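Local structure of N-(5'-phosphoribosyl)anthranilate isomerase (Jonesia denitrificans, 4WUI) at residues Asp57-Val62 with Val79-Leu84; Ile28-Ala33 with Pro43-Leu48. The protein probably catalyses the isomerisation of N-(5'-phosphoribosyl)anthranilate to 1-(2-carboxyphenylamino)-1-deoxy-D-ribulose 5-phosphate, the third step from chorismate to tryptophan. One frame throughout, in Å; residues are numbered along the deposited sequence.

Interaction 1. Residues Asp57-Val62 with Val79-Leu84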
ATOM      1  N   ASP A  57       3.356 -10.530   1.334  1.00  8.45           N
ATOM      2  CA  ASP A  57       3.521  -9.805   2.570  1.00  8.49           C
ATOM      3  C   ASP A  57       2.165  -9.275   3.038  1.00  8.22           C
ATOM      4  O   ASP A  57       1.492  -8.557   2.304  1.00  9.26           O
ATOM      5  CB  ASP A  57       4.475  -8.606   2.339  1.00  8.64           C
ATOM      6  CG  ASP A  57       5.914  -8.987   2.096  1.00  8.91           C
ATOM      7  OD1 ASP A  57       6.357 -10.006   2.633  1.00  9.61           O
ATOM      8  OD2 ASP A  57       6.623  -8.220   1.404  1.00  9.51           O
ATOM      9  N   THR A  58       1.782  -9.614   4.256  1.00  8.05           N
ATOM     10  CA  THR A  58       0.584  -9.049   4.846  1.00  8.58           C
ATOM     11  C   THR A  58       0.945  -7.775   5.608  1.00  7.94           C
ATOM     12  O   THR A  58       1.956  -7.711   6.307  1.00  8.60           O
ATOM     13  CB  THR A  58      -0.088 -10.074   5.761  1.00  9.30           C
ATOM     14  OG1 THR A  58       0.836 -10.473   6.773  1.00 10.22           O
ATOM     15  CG2 THR A  58      -0.612 -11.270   4.987  1.00 10.40           C
ATOM     16  N   VAL A  59       0.093  -6.762   5.472  1.00  7.59           N
ATOM     17  CA  VAL A  59       0.373  -5.442   5.983  1.00  7.79           C
ATOM     18  C   VAL A  59      -0.812  -4.957   6.795  1.00  7.90           C
ATOM     19  O   VAL A  59      -1.930  -4.874   6.284  1.00  8.93           O
ATOM     20  CB  VAL A  59       0.654  -4.451   4.824  1.00  7.86           C
ATOM     21  CG1 VAL A  59       1.073  -3.098   5.383  1.00  8.11           C
ATOM     22  CG2 VAL A  59       1.694  -5.001   3.853  1.00  8.08           C
ATOM     23  N   LEU A  60      -0.572  -4.618   8.059  1.00  8.06           N
ATOM     24  CA  LEU A  60      -1.557  -3.939   8.894  1.00  7.82           C
ATOM     25  C   LEU A  60      -1.409  -2.454   8.648  1.00  7.61           C
ATOM     26  O   LEU A  60      -0.329  -1.892   8.852  1.00  8.40           O
ATOM     27  CB  LEU A  60      -1.332  -4.252  10.371  1.00  8.18           C
ATOM     28  CG  LEU A  60      -2.207  -3.473  11.335  1.00  8.89           C
ATOM     29  CD1 LEU A  60      -3.684  -3.862  11.154  1.00  9.67           C
ATOM     30  CD2 LEU A  60      -1.795  -3.703  12.761  1.00  9.23           C
ATOM     31  N   VAL A  61      -2.498  -1.813   8.213  1.00  7.73           N
ATOM     32  CA  VAL A  61      -2.481  -0.396   7.876  1.00  8.77           C
ATOM     33  C   VAL A  61      -3.285   0.376   8.911  1.00  8.93           C
ATOM     34  O   VAL A  61      -4.480   0.128   9.066  1.00 10.84           O
ATOM     35  CB  VAL A  61      -3.061  -0.172   6.457  1.00 10.08           C
ATOM     36  CG1 VAL A  61      -3.048   1.275   6.100  1.00 12.20           C
ATOM     37  CG2 VAL A  61      -2.324  -1.006   5.424  1.00 10.63           C
ATOM     38  N   VAL A  62      -2.630   1.274   9.650  1.00  8.97           N
ATOM     39  CA  VAL A  62      -3.274   2.058  10.688  1.00  9.22           C
ATOM     40  C   VAL A  62      -3.132   3.550  10.418  1.00  9.53           C
ATOM     41  O   VAL A  62      -2.258   3.999   9.670  1.00 10.37           O
ATOM     42  CB  VAL A  62      -2.712   1.718  12.094  1.00  9.33           C
ATOM     43  CG1 VAL A  62      -3.095   0.308  12.487  1.00 10.37           C
ATOM     44  CG2 VAL A  62      -1.188   1.889  12.128  1.00  9.84           C
ATOM     45  N   VAL A  79       0.727 -10.150  11.164  1.00  9.61           N
ATOM     46  CA  VAL A  79       1.101  -9.557   9.891  1.00  9.11           C
ATOM     47  C   VAL A  79       2.635  -9.483   9.740  1.00  9.32           C
ATOM     48  O   VAL A  79       3.400  -9.480  10.706  1.00 10.46           O
ATOM     49  CB  VAL A  79       0.502  -8.169   9.695  1.00  9.14           C
ATOM     50  CG1 VAL A  79      -1.023  -8.240   9.596  1.00  9.47           C
ATOM     51  CG2 VAL A  79       0.973  -7.191  10.770  1.00  9.29           C
ATOM     52  N   SER A  80       3.066  -9.360   8.494  1.00  9.19           N
ATOM     53  CA  SER A  80       4.472  -9.175   8.155  1.00  9.91           C
ATOM     54  C   SER A  80       4.940  -7.741   8.432  1.00  8.88           C
ATOM     55  O   SER A  80       6.100  -7.528   8.795  1.00  9.33           O
ATOM     56  CB  SER A  80       4.693  -9.470   6.649  1.00 11.57           C
ATOM     57  OG  SER A  80       3.978 -10.587   6.101  1.00 13.76           O
ATOM     58  N   VAL A  81       4.093  -6.762   8.148  1.00  8.14           N
ATOM     59  CA  VAL A  81       4.478  -5.354   8.071  1.00  7.82           C
ATOM     60  C   VAL A  81       3.439  -4.489   8.791  1.00  7.43           C
ATOM     61  O   VAL A  81       2.244  -4.748   8.681  1.00  7.87           O
ATOM     62  CB  VAL A  81       4.546  -4.889   6.601  1.00  8.14           C
ATOM     63  CG1 VAL A  81       4.838  -3.415   6.467  1.00  9.06           C
ATOM     64  CG2 VAL A  81       5.532  -5.704   5.785  1.00  9.01           C
ATOM     65  N   LEU A  82       3.924  -3.464   9.487  1.00  7.78           N
ATOM     66  CA  LEU A  82       3.090  -2.396  10.037  1.00  7.63           C
ATOM     67  C   LEU A  82       3.260  -1.143   9.201  1.00  7.36           C
ATOM     68  O   LEU A  82       4.371  -0.602   9.129  1.00  8.12           O
ATOM     69  CB  LEU A  82       3.482  -2.139  11.493  1.00  8.01           C
ATOM     70  CG  LEU A  82       2.772  -0.974  12.186  1.00  9.03           C
ATOM     71  CD1 LEU A  82       1.267  -1.167  12.239  1.00  9.49           C
ATOM     72  CD2 LEU A  82       3.316  -0.788  13.595  1.00 10.32           C
ATOM     73  N   GLN A  83       2.184  -0.674   8.550  1.00  7.41           N
ATOM     74  CA  GLN A  83       2.190   0.520   7.735  1.00  7.60           C
ATOM     75  C   GLN A  83       1.464   1.651   8.471  1.00  7.94           C
ATOM     76  O   GLN A  83       0.290   1.507   8.838  1.00  8.75           O
ATOM     77  CB  GLN A  83       1.526   0.276   6.365  1.00  7.79           C
ATOM     78  CG  GLN A  83       1.446   1.498   5.501  1.00  8.26           C
ATOM     79  CD  GLN A  83       0.710   1.269   4.207  1.00  8.91           C
ATOM     80  OE1 GLN A  83       0.905   0.252   3.543  1.00  9.78           O
ATOM     81  NE2 GLN A  83      -0.142   2.211   3.831  1.00 10.07           N
ATOM     82  N   LEU A  84       2.162   2.771   8.665  1.00  8.13           N
ATOM     83  CA  LEU A  84       1.672   3.916   9.403  1.00  8.48           C
ATOM     84  C   LEU A  84       1.287   5.019   8.430  1.00  9.69           C
ATOM     85  O   LEU A  84       2.099   5.479   7.624  1.00 11.51           O
ATOM     86  CB  LEU A  84       2.782   4.433  10.327  1.00  8.76           C
ATOM     87  CG  LEU A  84       3.313   3.420  11.316  1.00  9.62           C
ATOM     88  CD1 LEU A  84       4.490   3.996  12.094  1.00 10.76           C
ATOM     89  CD2 LEU A  84       2.229   2.913  12.230  1.00  9.79           C
TER
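Thr-58 and Ser-80 start the pairing of Asp57-Val62 with Val79-Leu84 through an exchange of bonds. Ser-80 N gives a hydrogen bond to Thr-58 OG1 (3.0 Å, N-H...O angle 148°), and Thr-58 N gives one back to Ser-80 OG. Thr-58 O takes Val-81 N and, weakly, Ser-80 N. An alanine in place of Thr-58 would probably leave Ser-80 N, across this contact, with the weak bond to the residue's O and give it more freedom to shift. Further on the pairing is regular and parallel: Leu-60 N bonds to Val-81 O, Gln-83 N to Leu-60 O (2.8 Å, angle 172°), and Val-62 N to Gln-83 O.

The Gln-83 side chain can be followed from CB to its tip. Its CB lies 3.5 Å from Val-59 CG1. CG is anti to the backbone N, and CD continues the extended chain (chi2 -176°), which carries the amide alongside Val-61. There CD lies 4.0 Å from Val-61 CG2. At the tip OE1 lies near both valines, 3.8 Å from Val-59 CG1 and close to Val-61 CG2, while NE2 is 3.8 Å from Val-61 CG1. Among these methyls OE1 has a polar mate in Lys-7 NZ, a hydrogen bond that should limit flipping of the amide. Trp-104 of the next strand packs on the same face as Val-59, Val-81 and Gln-83.

Alternate residues point to the other face, where Leu-60 and Leu-82 run side by side and Val-62 CG2 meets Leu-84 CD2 at 3.6 Å. Helix 67-77 covers them, through Leu-73, Ala-70, Leu-71 and Ile-67. Two neighbouring parallel strands joined by one covering helix make the beta-alpha-beta unit, the repeating element of the eight-stranded TIM barrel.

Interaction 2. Residues Ile28-Ala33 with Pro43-Leu48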
ATOM      1  N   ILE A  28      -0.666  -7.585   0.512  1.00  7.64           N
ATOM      2  CA  ILE A  28      -2.075  -7.301   0.783  1.00  7.73           C
ATOM      3  C   ILE A  28      -2.142  -6.483   2.055  1.00  7.49           C
ATOM      4  O   ILE A  28      -1.553  -6.871   3.084  1.00  8.32           O
ATOM      5  CB  ILE A  28      -2.908  -8.599   0.970  1.00  9.10           C
ATOM      6  CG1 ILE A  28      -3.055  -9.330  -0.352  1.00  9.55           C
ATOM      7  CG2 ILE A  28      -4.261  -8.273   1.597  1.00 10.24           C
ATOM      8  CD1 ILE A  28      -3.620 -10.774  -0.229  1.00 10.55           C
ATOM      9  N   GLY A  29      -2.851  -5.354   2.003  1.00  7.33           N
ATOM     10  CA  GLY A  29      -3.119  -4.547   3.174  1.00  7.60           C
ATOM     11  C   GLY A  29      -4.488  -4.782   3.783  1.00  7.75           C
ATOM     12  O   GLY A  29      -5.479  -4.881   3.085  1.00  9.23           O
ATOM     13  N   PHE A  30      -4.498  -4.834   5.107  1.00  7.33           N
ATOM     14  CA  PHE A  30      -5.703  -4.933   5.935  1.00  7.77           C
ATOM     15  C   PHE A  30      -5.763  -3.665   6.768  1.00  7.94           C
ATOM     16  O   PHE A  30      -4.852  -3.397   7.568  1.00  8.55           O
ATOM     17  CB  PHE A  30      -5.632  -6.172   6.829  1.00  8.64           C
ATOM     18  CG  PHE A  30      -5.551  -7.463   6.059  1.00  8.56           C
ATOM     19  CD1 PHE A  30      -6.559  -7.831   5.162  1.00  8.84           C
ATOM     20  CD2 PHE A  30      -4.483  -8.333   6.218  1.00  9.77           C
ATOM     21  CE1 PHE A  30      -6.470  -9.026   4.452  1.00  9.53           C
ATOM     22  CE2 PHE A  30      -4.420  -9.524   5.482  1.00 10.44           C
ATOM     23  CZ  PHE A  30      -5.411  -9.856   4.616  1.00 10.10           C
ATOM     24  N   VAL A  31      -6.805  -2.877   6.552  1.00  7.85           N
ATOM     25  CA  VAL A  31      -6.931  -1.576   7.173  1.00  8.39           C
ATOM     26  C   VAL A  31      -7.638  -1.671   8.515  1.00  8.43           C
ATOM     27  O   VAL A  31      -8.710  -2.261   8.624  1.00  9.75           O
ATOM     28  CB  VAL A  31      -7.679  -0.622   6.233  1.00  9.07           C
ATOM     29  CG1 VAL A  31      -8.069   0.691   6.922  1.00 10.60           C
ATOM     30  CG2 VAL A  31      -6.869  -0.369   4.988  1.00  9.28           C
ATOM     31  N   HIS A  32      -7.022  -1.073   9.535  1.00  8.82           N
ATOM     32  CA  HIS A  32      -7.611  -0.902  10.831  1.00  9.26           C
ATOM     33  C   HIS A  32      -7.607   0.587  11.094  1.00  9.32           C
ATOM     34  O   HIS A  32      -6.566   1.166  11.390  1.00  9.89           O
ATOM     35  CB  HIS A  32      -6.814  -1.635  11.899  1.00  9.88           C
ATOM     36  CG  HIS A  32      -7.410  -1.526  13.255  1.00 10.53           C
ATOM     37  ND1 HIS A  32      -8.523  -2.235  13.665  1.00 11.76           N
ATOM     38  CD2 HIS A  32      -7.025  -0.785  14.308  1.00 11.68           C
ATOM     39  CE1 HIS A  32      -8.810  -1.916  14.913  1.00 12.51           C
ATOM     40  NE2 HIS A  32      -7.917  -1.036  15.325  1.00 12.45           N
ATOM     41  N   ALA A  33      -8.761   1.203  10.869  1.00  9.98           N
ATOM     42  CA  ALA A  33      -8.904   2.673  10.844  1.00 10.75           C
ATOM     43  C   ALA A  33     -10.400   2.915  10.833  1.00 10.75           C
ATOM     44  O   ALA A  33     -11.036   2.831   9.791  1.00 10.60           O
ATOM     45  CB  ALA A  33      -8.266   3.279   9.607  1.00 12.33           C
ATOM     46  N   PRO A  43     -10.239  -9.224  15.396  1.00 11.43           N
ATOM     47  CA  PRO A  43     -10.489 -10.644  15.119  1.00 12.23           C
ATOM     48  C   PRO A  43     -10.557 -10.933  13.628  1.00 10.66           C
ATOM     49  O   PRO A  43     -10.160 -12.013  13.169  1.00 11.44           O
ATOM     50  CB  PRO A  43     -11.838 -10.897  15.832  1.00 13.68           C
ATOM     51  CG  PRO A  43     -11.920  -9.908  16.878  1.00 15.28           C
ATOM     52  CD  PRO A  43     -11.264  -8.670  16.317  1.00 12.73           C
ATOM     53  N   HIS A  44     -11.113 -10.003  12.864  1.00  9.80           N
ATOM     54  CA  HIS A  44     -11.247 -10.219  11.429  1.00  9.69           C
ATOM     55  C   HIS A  44      -9.892 -10.119  10.736  1.00  9.15           C
ATOM     56  O   HIS A  44      -9.587 -10.919   9.841  1.00  9.35           O
ATOM     57  CB  HIS A  44     -12.272  -9.250  10.858  1.00  9.74           C
ATOM     58  CG  HIS A  44     -12.803  -9.673   9.532  1.00  9.44           C
ATOM     59  ND1 HIS A  44     -13.703  -8.916   8.813  1.00 10.08           N
ATOM     60  CD2 HIS A  44     -12.612 -10.813   8.827  1.00  9.84           C
ATOM     61  CE1 HIS A  44     -14.027  -9.568   7.709  1.00 10.27           C
ATOM     62  NE2 HIS A  44     -13.368 -10.718   7.688  1.00 10.15           N
ATOM     63  N   ILE A  45      -9.080  -9.149  11.115  1.00  8.87           N
ATOM     64  CA  ILE A  45      -7.731  -9.071  10.543  1.00  8.99           C
ATOM     65  C   ILE A  45      -6.957 -10.363  10.852  1.00  9.52           C
ATOM     66  O   ILE A  45      -6.228 -10.866  10.007  1.00  9.80           O
ATOM     67  CB  ILE A  45      -6.958  -7.853  11.054  1.00  9.58           C
ATOM     68  CG1 ILE A  45      -7.685  -6.573  10.660  1.00 10.68           C
ATOM     69  CG2 ILE A  45      -5.522  -7.848  10.515  1.00 10.31           C
ATOM     70  CD1 ILE A  45      -7.162  -5.300  11.318  1.00 12.99           C
ATOM     71  N   SER A  46      -7.091 -10.888  12.060  0.60  9.61           N
ATOM     72  CA  SER A  46      -6.388 -12.097  12.416  0.60 10.54           C
ATOM     73  C   SER A  46      -6.797 -13.249  11.493  0.60 10.34           C
ATOM     74  O   SER A  46      -5.929 -13.927  10.919  0.60 11.04           O
ATOM     75  CB  SER A  46      -6.657 -12.430  13.865  0.60 12.28           C
ATOM     76  OG  SER A  46      -6.047 -11.479  14.721  0.60 14.04           O
ATOM     77  N   THR A  47      -8.088 -13.498  11.311  1.00 10.03           N
ATOM     78  CA  THR A  47      -8.448 -14.626  10.466  1.00 10.32           C
ATOM     79  C   THR A  47      -8.035 -14.396   9.013  1.00  9.54           C
ATOM     80  O   THR A  47      -7.521 -15.322   8.363  1.00 10.62           O
ATOM     81  CB  THR A  47      -9.921 -15.019  10.531  1.00 10.50           C
ATOM     82  OG1 THR A  47     -10.698 -13.969   9.965  1.00 10.26           O
ATOM     83  CG2 THR A  47     -10.377 -15.338  11.948  1.00 11.36           C
ATOM     84  N   LEU A  48      -8.215 -13.187   8.510  1.00  9.09           N
ATOM     85  CA  LEU A  48      -7.855 -12.908   7.122  1.00  8.96           C
ATOM     86  C   LEU A  48      -6.358 -13.142   6.895  1.00  9.44           C
ATOM     87  O   LEU A  48      -5.937 -13.771   5.912  1.00  9.93           O
ATOM     88  CB  LEU A  48      -8.210 -11.473   6.762  1.00  9.26           C
ATOM     89  CG  LEU A  48      -9.694 -11.200   6.480  1.00  9.80           C
ATOM     90  CD1 LEU A  48      -9.998  -9.717   6.599  1.00  9.95           C
ATOM     91  CD2 LEU A  48     -10.144 -11.738   5.134  1.00 10.40           C
TER
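Phe-30 and Leu-48 form the more extensive part of a strand-on-helix contact in the beta-alpha-beta unit of a TIM barrel: strand 27-32 belongs to the barrel wall and helix 42-50 lies against its outside. The short axes are 9.5 Å apart and run at 169°, nearly antiparallel, as expected where the chain turns back after a strand. No hydrogen bond joins the two segments, so side-chain packing carries the contact.

Leu-48 CB lies over one face of the Phe-30 ring, 4.2 Å from its centroid and 27° off the normal, a CH-pi contact displaced toward CE1 and CZ. On the opposite face CG2 of Ile-28 sits 3.5 Å above the plane, toward the rim. The ring thus lies between two aliphatic groups, and Ile-17 of helix 14-22 also touches the Phe-30 side chain. Ile-45 adds its CG2, 4.1 Å from Phe-30 CB, while its other branch, with CD1 anti to CA (chi2 169°), reaches His-32 CB at 3.7 Å.

The contact is smaller at the C-terminal end of the strand, where the helix buries 21 Å² of His-32 against 88 Å² of Phe-30. The partly exposed His-32 meets the helix mainly through CB, and its side chain crosses that of Ile-45 at about a right angle. The polar atoms of its ring are held from outside both segments: ND1 is hydrogen-bonded to Leu-40 O, and NE2 to O6 of a citrate that probably came from the crystallisation liquor.

On the helix, Pro-43, His-44 and Thr-47 lie at the exposed side and do not touch the strand. Leu-48, itself buried, has its CD1 4.2 Å from Phe-30 CD1 and 3.5 Å above the plane of the His-44 ring, offset toward the rim.

Along the chain the two contacts come in series, interaction 2 closing before interaction 1 opens, and their centres lie 9 Å apart on one side of the molecule. They belong to successive, overlapping beta-alpha-beta units that share strand 57-62. In the barrel sheet that strand lies between 27-32 and 81-84, and the probable hydrogen bonds from Phe-30 N to Val-59 O (2.8 Å) and from His-32 N to Val-61 O (2.9 Å) join the contacts directly. Outside the wall, Ile-45 CD1 of helix 42-50 packs on Leu-60 CD1 at 3.8 Å. Sheet pairing and helix packing therefore form one continuous sector of the closed eight-stranded barrel.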